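Local coordinates for fervidolysin (Fervidobacterium pennivorans, PDB 1R6V), which degrades keratin into peptides as a calcium-binding, subtilisin-like serine protease, allowing its bacterium to grow on native feathers, at residues Gly71-Val74 against Lys75-Tyr78; Ile406-Leu409 against Leu410-Ala414. The protein carries 1 engineered substitution. All coordinates share one frame; numbering follows the deposited sequence.

Interaction 1: Gly71-Val74 against Lys75-Tyr78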
loop_
_atom_site.group_PDB
_atom_site.type_symbol
_atom_site.label_atom_id
_atom_site.label_comp_id
_atom_site.label_asym_id
_atom_site.label_seq_id
_atom_site.Cartn_x
_atom_site.Cartn_y
_atom_site.Cartn_z
ATOM N N GLY A 71 -18.929 18.024 6.087
ATOM C CA GLY A 71 -18.517 19.393 6.354
ATOM C C GLY A 71 -17.302 19.575 7.247
ATOM O O GLY A 71 -17.307 20.404 8.159
ATOM N N MET A 72 -16.258 18.799 6.982
ATOM C CA MET A 72 -15.022 18.866 7.756
ATOM C C MET A 72 -13.955 18.256 6.854
ATOM O O MET A 72 -14.265 17.396 6.025
ATOM C CB MET A 72 -15.179 18.046 9.041
ATOM C CG MET A 72 -14.208 18.378 10.162
ATOM S SD MET A 72 -14.451 17.368 11.688
ATOM C CE MET A 72 -15.910 18.110 12.392
ATOM N N THR A 73 -12.714 18.719 6.982
ATOM C CA THR A 73 -11.632 18.184 6.159
ATOM C C THR A 73 -10.948 17.062 6.926
ATOM O O THR A 73 -11.140 16.911 8.129
ATOM C CB THR A 73 -10.556 19.245 5.843
ATOM O OG1 THR A 73 -9.894 19.617 7.057
ATOM C CG2 THR A 73 -11.182 20.491 5.223
ATOM N N VAL A 74 -10.133 16.283 6.225
ATOM C CA VAL A 74 -9.418 15.200 6.876
ATOM C C VAL A 74 -8.543 15.791 7.975
ATOM O O VAL A 74 -8.496 15.268 9.089
ATOM C CB VAL A 74 -8.534 14.441 5.864
ATOM C CG1 VAL A 74 -7.679 13.407 6.591
ATOM C CG2 VAL A 74 -9.413 13.774 4.800
ATOM N N LYS A 75 -7.861 16.891 7.670
ATOM C CA LYS A 75 -6.978 17.521 8.647
ATOM C C LYS A 75 -7.754 17.906 9.901
ATOM O O LYS A 75 -7.301 17.684 11.024
ATOM C CB LYS A 75 -6.302 18.753 8.034
ATOM C CG LYS A 75 -5.134 19.290 8.850
ATOM C CD LYS A 75 -4.511 20.481 8.132
ATOM C CE LYS A 75 -3.479 21.180 8.993
ATOM N NZ LYS A 75 -2.359 20.266 9.353
ATOM N N GLN A 76 -8.940 18.470 9.714
ATOM C CA GLN A 76 -9.759 18.845 10.855
ATOM C C GLN A 76 -10.204 17.606 11.636
ATOM O O GLN A 76 -10.312 17.638 12.866
ATOM C CB GLN A 76 -10.980 19.638 10.380
ATOM C CG GLN A 76 -10.630 20.973 9.751
ATOM C CD GLN A 76 -11.857 21.705 9.251
ATOM O OE1 GLN A 76 -12.772 21.095 8.703
ATOM N NE2 GLN A 76 -11.875 23.023 9.425
ATOM N N ALA A 77 -10.474 16.507 10.928
ATOM C CA ALA A 77 -10.875 15.271 11.606
ATOM C C ALA A 77 -9.699 14.771 12.447
ATOM O O ALA A 77 -9.874 14.285 13.568
ATOM C CB ALA A 77 -11.292 14.191 10.573
ATOM N N TYR A 78 -8.494 14.867 11.898
ATOM C CA TYR A 78 -7.319 14.456 12.659
ATOM C C TYR A 78 -7.241 15.302 13.947
ATOM O O TYR A 78 -6.945 14.783 15.017
ATOM C CB TYR A 78 -6.043 14.688 11.851
ATOM C CG TYR A 78 -5.683 13.628 10.837
ATOM C CD1 TYR A 78 -6.634 12.721 10.354
ATOM C CD2 TYR A 78 -4.385 13.544 10.350
ATOM C CE1 TYR A 78 -6.282 11.744 9.398
ATOM C CE2 TYR A 78 -4.022 12.582 9.400
ATOM C CZ TYR A 78 -4.970 11.683 8.930
ATOM O OH TYR A 78 -4.589 10.712 8.003
#
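Thr-73 and Gln-76 form a capping box, a local contact at the start of helix 74-81 in the propeptide domain, where the chain leaves strand 64-68 and turns into the helix. Each of the two residues uses its side chain to bind the backbone of the other. Thr-73 stands at the N-cap, and its OG1 accepts a hydrogen bond from Gln-76 N at 3.0 Å. That is possible because the hydroxyl is placed between its own backbone N and carbonyl carbon (chi1 66°), which swings it over the first turn. In return, OE1 of Gln-76 accepts a hydrogen bond from Thr-73 N at 2.9 Å, the donor coming in tilted from the amide's carbonyl plane. The glutamine reaches back because CG lies beside its own backbone N and the chain beyond CG is extended, crossing the threonine at a slant with its CG 3.1 Å from Thr-73 OG1.

Met-72 CG lies against the glutamine side chain, 3.4 Å from OE1 and 3.5 Å from CB of Gln-76, while SD hangs near the backbone of Ala-77. Regular helical bonding takes over at once, with Ala-77 N donating to Thr-73 O and Tyr-78 N to Val-74 O. On the buried side, Val-74 and Tyr-78 run alongside each other, one methyl of the valine, CG1, meeting ring atom CE1 at 3.5 Å. The phenol hydroxyl is bonded to Gly-22 O, and the ring also meets Phe-21.

Two reciprocal bonds thus satisfy one amide inside the first turn and one just before it. Glu-31 accepts a hydrogen bond from the neighbouring Val-74 N, so a carboxylate also sits where the helix dipole would probably favour negative charge, and the entry into the helix is fixed by polar groups rather than by packing alone.

Interaction 2: Ile406-Leu409 against Leu410-Ala414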
loop_
_atom_site.group_PDB
_atom_site.type_symbol
_atom_site.label_atom_id
_atom_site.label_comp_id
_atom_site.label_asym_id
_atom_site.label_seq_id
_atom_site.Cartn_x
_atom_site.Cartn_y
_atom_site.Cartn_z
ATOM N N ILE A 406 3.974 -19.783 -7.054
ATOM C CA ILE A 406 3.584 -19.403 -8.404
ATOM C C ILE A 406 4.547 -18.344 -8.913
ATOM O O ILE A 406 5.039 -18.434 -10.046
ATOM C CB ILE A 406 2.134 -18.855 -8.439
ATOM C CG1 ILE A 406 1.143 -19.995 -8.155
ATOM C CG2 ILE A 406 1.859 -18.175 -9.810
ATOM C CD1 ILE A 406 1.136 -21.106 -9.224
ATOM N N ARG A 407 4.838 -17.330 -8.089
ATOM C CA ARG A 407 5.750 -16.301 -8.546
ATOM C C ARG A 407 7.129 -16.883 -8.841
ATOM O O ARG A 407 7.709 -16.585 -9.878
ATOM C CB ARG A 407 5.890 -15.167 -7.528
ATOM C CG ARG A 407 6.837 -14.057 -7.997
ATOM C CD ARG A 407 6.848 -12.891 -7.013
ATOM N NE ARG A 407 7.231 -13.302 -5.662
ATOM C CZ ARG A 407 8.470 -13.615 -5.296
ATOM N NH1 ARG A 407 9.465 -13.557 -6.181
ATOM N NH2 ARG A 407 8.707 -13.999 -4.048
ATOM N N LYS A 408 7.656 -17.710 -7.936
ATOM C CA LYS A 408 8.982 -18.265 -8.201
ATOM C C LYS A 408 9.013 -19.153 -9.426
ATOM O O LYS A 408 10.032 -19.227 -10.106
ATOM C CB LYS A 408 9.515 -19.045 -6.991
ATOM C CG LYS A 408 9.803 -18.184 -5.761
ATOM C CD LYS A 408 10.701 -16.957 -6.055
ATOM C CE LYS A 408 11.966 -17.314 -6.812
ATOM N NZ LYS A 408 12.806 -16.082 -7.031
ATOM N N LEU A 409 7.917 -19.846 -9.709
ATOM C CA LEU A 409 7.878 -20.715 -10.880
ATOM C C LEU A 409 8.016 -19.841 -12.118
ATOM O O LEU A 409 8.766 -20.159 -13.043
ATOM C CB LEU A 409 6.563 -21.492 -10.934
ATOM C CG LEU A 409 6.376 -22.422 -12.147
ATOM C CD1 LEU A 409 7.597 -23.362 -12.341
ATOM C CD2 LEU A 409 5.117 -23.234 -11.940
ATOM N N LEU A 410 7.291 -18.726 -12.134
ATOM C CA LEU A 410 7.384 -17.817 -13.271
ATOM C C LEU A 410 8.790 -17.262 -13.461
ATOM O O LEU A 410 9.288 -17.185 -14.585
ATOM C CB LEU A 410 6.429 -16.633 -13.098
ATOM C CG LEU A 410 4.942 -16.957 -13.083
ATOM C CD1 LEU A 410 4.188 -15.660 -12.917
ATOM C CD2 LEU A 410 4.530 -17.672 -14.322
ATOM N N GLU A 411 9.422 -16.848 -12.365
ATOM C CA GLU A 411 10.753 -16.267 -12.433
ATOM C C GLU A 411 11.804 -17.308 -12.803
ATOM O O GLU A 411 12.719 -17.015 -13.571
ATOM C CB GLU A 411 11.093 -15.596 -11.105
ATOM C CG GLU A 411 10.213 -14.359 -10.828
ATOM C CD GLU A 411 10.383 -13.790 -9.434
ATOM O OE1 GLU A 411 11.201 -14.325 -8.649
ATOM O OE2 GLU A 411 9.683 -12.799 -9.122
ATOM N N ASN A 412 11.652 -18.522 -12.281
ATOM C CA ASN A 412 12.602 -19.589 -12.577
ATOM C C ASN A 412 12.534 -20.085 -14.017
ATOM O O ASN A 412 13.514 -20.652 -14.516
ATOM C CB ASN A 412 12.387 -20.784 -11.639
ATOM C CG ASN A 412 12.765 -20.477 -10.204
ATOM O OD1 ASN A 412 13.454 -19.497 -9.924
ATOM N ND2 ASN A 412 12.326 -21.331 -9.283
ATOM N N THR A 413 11.408 -19.866 -14.692
ATOM C CA THR A 413 11.253 -20.347 -16.063
ATOM C C THR A 413 11.194 -19.270 -17.132
ATOM O O THR A 413 11.008 -19.574 -18.321
ATOM C CB THR A 413 9.993 -21.250 -16.204
ATOM O OG1 THR A 413 8.820 -20.531 -15.783
ATOM C CG2 THR A 413 10.136 -22.504 -15.359
ATOM N N ALA A 414 11.366 -18.016 -16.720
ATOM C CA ALA A 414 11.322 -16.903 -17.666
ATOM C C ALA A 414 12.484 -16.982 -18.636
ATOM O O ALA A 414 13.555 -17.468 -18.293
ATOM C CB ALA A 414 11.362 -15.564 -16.925
HETATM O O HOH W 1 15.185 -16.766 -9.496
#
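Glu-411 receives two cations from the preceding turn of helix 403-413. Arg-407 NH1 donates to Glu-411 OE2 at 3.0 Å with a fairly straight N-H (158°) while lying 3.1 Å from OE1, the oxygen that Lys-408 NZ meets. OE2 lies in the guanidinium plane, at its edge, and is met on its syn side, though NH1 stands off the carboxylate plane; the two flat groups are turned 52° apart. Lys-408 NZ reaches OE1 of Glu-411 at 2.9 Å, approaching nearly in line with the C-O bond. The lysine gets there by curling, bent at both chi2 and chi3.

Both cations have further acceptors. Arg-407 NH1 also pairs with Asp-494 and NH2 donates to His-492 O, while Lys-408 makes a weaker, long ion pair with Asp-494. A water 3.3 Å from Asn-412 OD1 donates to that oxygen and weakly accepts from the lysine. An alanine in place of Glu-411 removes the carboxylate shared by Arg-407 and Lys-408 and would probably leave the curled lysine with just the long pair to Asp-494 and the weak water bond, freer to swing.

Along the backbone, the carbonyls of Ile-406, Arg-407 and Lys-408 accept hydrogen bonds from the amides of Leu-410, Glu-411 and Asn-412 in turn. Leu-409 O takes two donors from one residue: Thr-413 OG1 at 2.8 Å and, only weakly, Thr-413 N. The hydroxyl reaches this carbonyl because chi1 of 57° sets it between the threonine's own N and carbonyl carbon. Leu-410 turns instead to Val-387, Val-390 and Leu-394 of helix 380-397.

Salt bridges i to i+3 and i to i+4 along one face make a classic intrahelical network; here, through Asp-494, it ties a helix of the subtilisin-like catalytic domain to the beta-sandwich region that follows.

How the interactions relate
Interactions 1 and 2 are independent examples of one principle: side chains three or four residues apart probably steady a helix, at its first turn in 71-78 and along its later turns in 406-414. They lie in series along the chain, on opposite sides of its centre, with their own centres 46 Å apart and nearest atoms about 30 Å apart. Interaction 1 belongs to the propeptide, interaction 2 to the peptidase S8 region, and neither lies at the calcium site or at the inferred charge relay, where Ala-200 is an engineered replacement. Both nevertheless reach the same Ig-like sandwich region, Lys-75 through Tyr-524 and Arg-407 through Asp-494, so both helices touch the first sandwich domain.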